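Local coordinates for histone acetyltransferase (Trypanosoma brucei brucei, PDB 6IF4), which probably acetylates histone lysines using acetyl-CoA as a MYST-family enzyme, the part here being its presumed Tudor (Tudor-knot) domain, at residues Ala12-Glu25 and Leu35-Arg47. Sequence-based numbering, arbitrary orientation.
Sequences ATLHETFHAAIIQE and LLYYVHYVEQDSR
Leu14 covers one face of the Tyr41 ring, its CD2 methyl standing almost exactly over the centre, 3.9 Å from the centroid and 5° off the ring normal, a CH-pi contact. At the ring edge, near its plane, lie the carbonyl oxygens of Ala12 and Thr13, while the CB atoms of His19 and Ala21 approach obliquely. With CG anti to its own carbonyl carbon (chi1 -62°), Tyr41 reaches across the 18-25 strand to the preceding one, where its OH donates to Thr13 O at 2.7 Å. The phenol is thus fixed at its hydroxyl as well as over its face. Leu14 CB, 3.5 Å from Tyr41 CE1, completes this tight fit, and Arg50 and Leu52 of the neighbouring strand also touch Tyr41.

The Tyr38 ring meets Gln24 at its edge: the two side chains run side by side in the same direction, amide and ring planes 62° apart, with Gln24 NE2 3.7 Å from Tyr38 CD2. The bent Gln24 chain also brings OE1 near His40 CB; the imidazole of His40 has its polar partner in Asp49, bonded to ND1.

Between these two groups, which lie on opposite faces of the sheet, the strands pair antiparallel, Ile22 and His40 exchanging two backbone hydrogen bonds. Beyond them Tyr38 O accepts from Gln24 N at 2.7 Å and only weakly from Glu25 N, and Tyr38 N returns a bond to Glu25 O. Gln24 and Glu25 therefore face one residue, a classic beta bulge. At the other end Val42 N donates to Ala20 O, which a water links to Glu43 N. Ala21, Ile23, Val39 and Tyr41 share the inward face, where Leu57 touches Ile23 and Val39. A bulged, strongly twisted hairpin at the centre of a small five-stranded antiparallel sheet fits the SH3-like barrel of Tudor-knot domains.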
# COMPACT_ATOMS: atom_id res chain seq x y z
N ALA B 12 -1.39 5.78 -2.53
CA ALA B 12 -0.45 4.83 -3.11
C ALA B 12 -0.20 5.19 -4.57
O ALA B 12 -1.13 5.54 -5.30
CB ALA B 12 -0.97 3.39 -3.02
N THR B 13 1.06 5.12 -4.97
CA THR B 13 1.38 5.37 -6.37
C THR B 13 0.85 4.24 -7.24
O THR B 13 0.81 3.07 -6.83
CB THR B 13 2.88 5.52 -6.58
OG1 THR B 13 3.55 4.32 -6.16
CG2 THR B 13 3.42 6.70 -5.78
N LEU B 14 0.45 4.60 -8.45
CA LEU B 14 0.00 3.62 -9.43
C LEU B 14 0.24 4.26 -10.79
O LEU B 14 -0.48 5.18 -11.17
CB LEU B 14 -1.47 3.26 -9.24
CG LEU B 14 -2.16 2.49 -10.36
CD1 LEU B 14 -1.52 1.12 -10.54
CD2 LEU B 14 -3.65 2.35 -10.08
N HIS B 15 1.26 3.78 -11.50
CA HIS B 15 1.68 4.38 -12.76
C HIS B 15 1.99 5.87 -12.56
O HIS B 15 1.45 6.74 -13.23
CB HIS B 15 0.64 4.15 -13.85
CG HIS B 15 0.37 2.70 -14.10
ND1 HIS B 15 -0.87 2.13 -13.92
CD2 HIS B 15 1.19 1.70 -14.51
CE1 HIS B 15 -0.81 0.84 -14.21
NE2 HIS B 15 0.43 0.56 -14.57
N GLU B 16 2.89 6.12 -11.60
CA GLU B 16 3.42 7.45 -11.29
C GLU B 16 2.33 8.44 -10.88
O GLU B 16 2.51 9.66 -10.99
CB GLU B 16 4.23 8.03 -12.46
CG GLU B 16 5.19 7.07 -13.18
CD GLU B 16 4.59 6.43 -14.42
OE1 GLU B 16 4.38 7.15 -15.42
OE2 GLU B 16 4.39 5.19 -14.42
N THR B 17 1.21 7.95 -10.35
CA THR B 17 0.15 8.83 -9.86
C THR B 17 -0.35 8.33 -8.51
O THR B 17 -0.52 7.12 -8.31
CB THR B 17 -1.01 8.90 -10.87
OG1 THR B 17 -0.53 9.44 -12.11
CG2 THR B 17 -2.12 9.81 -10.35
N PHE B 18 -0.59 9.26 -7.59
CA PHE B 18 -1.07 8.91 -6.27
C PHE B 18 -2.58 8.73 -6.30
O PHE B 18 -3.30 9.62 -6.76
CB PHE B 18 -0.68 9.98 -5.25
CG PHE B 18 0.61 9.70 -4.54
CD1 PHE B 18 0.73 8.60 -3.70
CD2 PHE B 18 1.70 10.54 -4.70
CE1 PHE B 18 1.92 8.34 -3.04
CE2 PHE B 18 2.89 10.28 -4.04
CZ PHE B 18 3.00 9.18 -3.21
N HIS B 19 -3.06 7.60 -5.79
CA HIS B 19 -4.48 7.31 -5.71
C HIS B 19 -4.84 6.93 -4.28
O HIS B 19 -4.04 6.29 -3.59
CB HIS B 19 -4.87 6.19 -6.67
CG HIS B 19 -4.77 6.57 -8.11
ND1 HIS B 19 -5.79 7.21 -8.79
CD2 HIS B 19 -3.77 6.41 -9.01
CE1 HIS B 19 -5.42 7.43 -10.04
NE2 HIS B 19 -4.20 6.95 -10.20
N ALA B 20 -6.03 7.33 -3.85
CA ALA B 20 -6.54 6.88 -2.56
C ALA B 20 -6.57 5.36 -2.51
O ALA B 20 -6.97 4.69 -3.47
CB ALA B 20 -7.93 7.45 -2.31
N ALA B 21 -6.12 4.80 -1.39
CA ALA B 21 -6.02 3.36 -1.25
C ALA B 21 -6.19 2.98 0.22
O ALA B 21 -6.29 3.84 1.10
CB ALA B 21 -4.69 2.85 -1.80
N ILE B 22 -6.22 1.68 0.47
CA ILE B 22 -6.30 1.12 1.81
C ILE B 22 -5.35 -0.07 1.86
O ILE B 22 -5.13 -0.75 0.86
CB ILE B 22 -7.75 0.68 2.18
CG1 ILE B 22 -8.71 1.87 2.17
CG2 ILE B 22 -7.80 -0.00 3.54
CD1 ILE B 22 -10.17 1.46 2.19
N ILE B 23 -4.77 -0.29 3.03
CA ILE B 23 -3.84 -1.40 3.21
C ILE B 23 -4.63 -2.64 3.63
O ILE B 23 -5.30 -2.64 4.67
CB ILE B 23 -2.75 -1.04 4.22
CG1 ILE B 23 -1.80 -0.07 3.53
CG2 ILE B 23 -2.01 -2.28 4.69
CD1 ILE B 23 -0.77 0.46 4.38
N GLN B 24 -4.54 -3.69 2.82
CA GLN B 24 -5.26 -4.92 3.08
C GLN B 24 -4.48 -5.89 3.94
O GLN B 24 -5.08 -6.62 4.74
CB GLN B 24 -5.59 -5.63 1.77
CG GLN B 24 -6.63 -4.97 0.90
CD GLN B 24 -7.50 -5.99 0.20
OE1 GLN B 24 -8.64 -5.70 -0.19
NE2 GLN B 24 -6.98 -7.21 0.05
N GLU B 25 -3.16 -5.89 3.81
CA GLU B 25 -2.31 -6.86 4.48
C GLU B 25 -0.93 -6.25 4.66
O GLU B 25 -0.52 -5.37 3.90
CB GLU B 25 -2.18 -8.16 3.67
CG GLU B 25 -3.45 -8.97 3.51
CD GLU B 25 -3.91 -9.60 4.81
OE1 GLU B 25 -3.08 -9.73 5.74
OE2 GLU B 25 -5.10 -9.96 4.90
N LEU B 35 9.11 -4.19 5.44
CA LEU B 35 7.65 -4.41 5.46
C LEU B 35 7.11 -4.10 4.06
O LEU B 35 7.52 -3.12 3.50
CB LEU B 35 7.02 -3.48 6.48
CG LEU B 35 7.16 -3.93 7.92
CD1 LEU B 35 6.55 -2.95 8.88
CD2 LEU B 35 6.55 -5.28 8.12
N LEU B 36 6.26 -4.97 3.55
CA LEU B 36 5.54 -4.77 2.28
C LEU B 36 4.04 -4.77 2.59
O LEU B 36 3.61 -5.50 3.45
CB LEU B 36 5.89 -5.83 1.25
CG LEU B 36 7.36 -5.88 0.87
CD1 LEU B 36 7.63 -6.99 -0.11
CD2 LEU B 36 7.81 -4.56 0.34
N TYR B 37 3.32 -3.96 1.85
CA TYR B 37 1.91 -3.73 2.10
C TYR B 37 1.11 -4.11 0.86
O TYR B 37 1.45 -3.70 -0.25
CB TYR B 37 1.66 -2.26 2.46
CG TYR B 37 2.58 -1.74 3.55
CD1 TYR B 37 2.25 -1.90 4.89
CD2 TYR B 37 3.79 -1.12 3.23
CE1 TYR B 37 3.09 -1.44 5.88
CE2 TYR B 37 4.63 -0.66 4.23
CZ TYR B 37 4.28 -0.82 5.55
OH TYR B 37 5.11 -0.37 6.54
N TYR B 38 0.06 -4.90 1.06
CA TYR B 38 -0.86 -5.25 -0.01
C TYR B 38 -1.94 -4.18 -0.01
O TYR B 38 -2.79 -4.15 0.88
CB TYR B 38 -1.45 -6.64 0.19
CG TYR B 38 -2.13 -7.19 -1.04
CD1 TYR B 38 -1.40 -7.43 -2.20
CD2 TYR B 38 -3.49 -7.46 -1.05
CE1 TYR B 38 -2.01 -7.94 -3.33
CE2 TYR B 38 -4.11 -7.97 -2.17
CZ TYR B 38 -3.37 -8.20 -3.31
OH TYR B 38 -3.98 -8.70 -4.44
N VAL B 39 -1.91 -3.31 -1.01
CA VAL B 39 -2.79 -2.15 -1.04
C VAL B 39 -3.93 -2.42 -2.00
O VAL B 39 -3.77 -3.10 -3.01
CB VAL B 39 -2.01 -0.87 -1.42
CG1 VAL B 39 -0.68 -0.81 -0.69
CG2 VAL B 39 -1.81 -0.77 -2.93
N HIS B 40 -5.11 -1.91 -1.65
CA HIS B 40 -6.25 -1.91 -2.54
C HIS B 40 -6.58 -0.47 -2.89
O HIS B 40 -6.75 0.37 -2.00
CB HIS B 40 -7.46 -2.59 -1.89
CG HIS B 40 -8.74 -2.38 -2.64
ND1 HIS B 40 -8.97 -2.90 -3.89
CD2 HIS B 40 -9.87 -1.70 -2.31
CE1 HIS B 40 -10.17 -2.56 -4.31
NE2 HIS B 40 -10.74 -1.83 -3.36
N TYR B 41 -6.64 -0.18 -4.19
CA TYR B 41 -6.99 1.16 -4.64
C TYR B 41 -8.50 1.31 -4.50
O TYR B 41 -9.27 0.50 -5.04
CB TYR B 41 -6.53 1.41 -6.07
CG TYR B 41 -5.04 1.32 -6.20
CD1 TYR B 41 -4.23 2.44 -6.00
CD2 TYR B 41 -4.42 0.11 -6.50
CE1 TYR B 41 -2.86 2.35 -6.11
CE2 TYR B 41 -3.06 0.02 -6.61
CZ TYR B 41 -2.28 1.14 -6.42
OH TYR B 41 -0.92 1.03 -6.54
N VAL B 42 -8.91 2.35 -3.78
CA VAL B 42 -10.29 2.50 -3.35
C VAL B 42 -11.25 2.61 -4.52
O VAL B 42 -12.38 2.11 -4.45
CB VAL B 42 -10.35 3.72 -2.41
CG1 VAL B 42 -11.69 4.34 -2.47
CG2 VAL B 42 -9.96 3.30 -1.00
N GLU B 43 -10.83 3.22 -5.62
CA GLU B 43 -11.67 3.39 -6.79
C GLU B 43 -11.16 2.57 -7.97
O GLU B 43 -11.32 2.97 -9.13
CB GLU B 43 -11.78 4.87 -7.16
CG GLU B 43 -12.50 5.68 -6.09
CD GLU B 43 -13.12 6.95 -6.64
OE1 GLU B 43 -14.29 6.90 -7.05
OE2 GLU B 43 -12.43 7.99 -6.64
N GLN B 44 -10.55 1.42 -7.68
CA GLN B 44 -10.18 0.46 -8.71
C GLN B 44 -10.64 -0.94 -8.31
O GLN B 44 -10.88 -1.23 -7.13
CB GLN B 44 -8.67 0.46 -8.96
CG GLN B 44 -8.08 1.83 -9.23
CD GLN B 44 -7.99 2.16 -10.71
OE1 GLN B 44 -7.99 1.27 -11.56
NE2 GLN B 44 -7.93 3.45 -11.02
N ASP B 45 -10.75 -1.80 -9.31
CA ASP B 45 -11.08 -3.20 -9.08
C ASP B 45 -9.96 -3.90 -8.31
O ASP B 45 -8.79 -3.52 -8.39
CB ASP B 45 -11.33 -3.91 -10.41
CG ASP B 45 -11.84 -5.33 -10.22
OD1 ASP B 45 -11.01 -6.24 -10.03
OD2 ASP B 45 -13.07 -5.53 -10.28
N SER B 46 -10.35 -4.92 -7.53
CA SER B 46 -9.38 -5.77 -6.83
C SER B 46 -8.23 -6.22 -7.72
O SER B 46 -7.12 -6.46 -7.22
CB SER B 46 -10.10 -6.99 -6.24
OG SER B 46 -11.01 -6.61 -5.23
N ARG B 47 -8.47 -6.39 -9.02
CA ARG B 47 -7.40 -6.77 -9.94
C ARG B 47 -6.19 -5.85 -9.84
O ARG B 47 -5.06 -6.28 -10.08
CB ARG B 47 -7.94 -6.83 -11.37
CG ARG B 47 -8.90 -7.99 -11.58
CD ARG B 47 -9.51 -7.97 -12.96
NE ARG B 47 -10.09 -6.67 -13.28
CZ ARG B 47 -11.39 -6.41 -13.27
NH1 ARG B 47 -12.27 -7.36 -12.96
NH2 ARG B 47 -11.82 -5.19 -13.57
O HOH W 1 -8.53 5.20 -5.73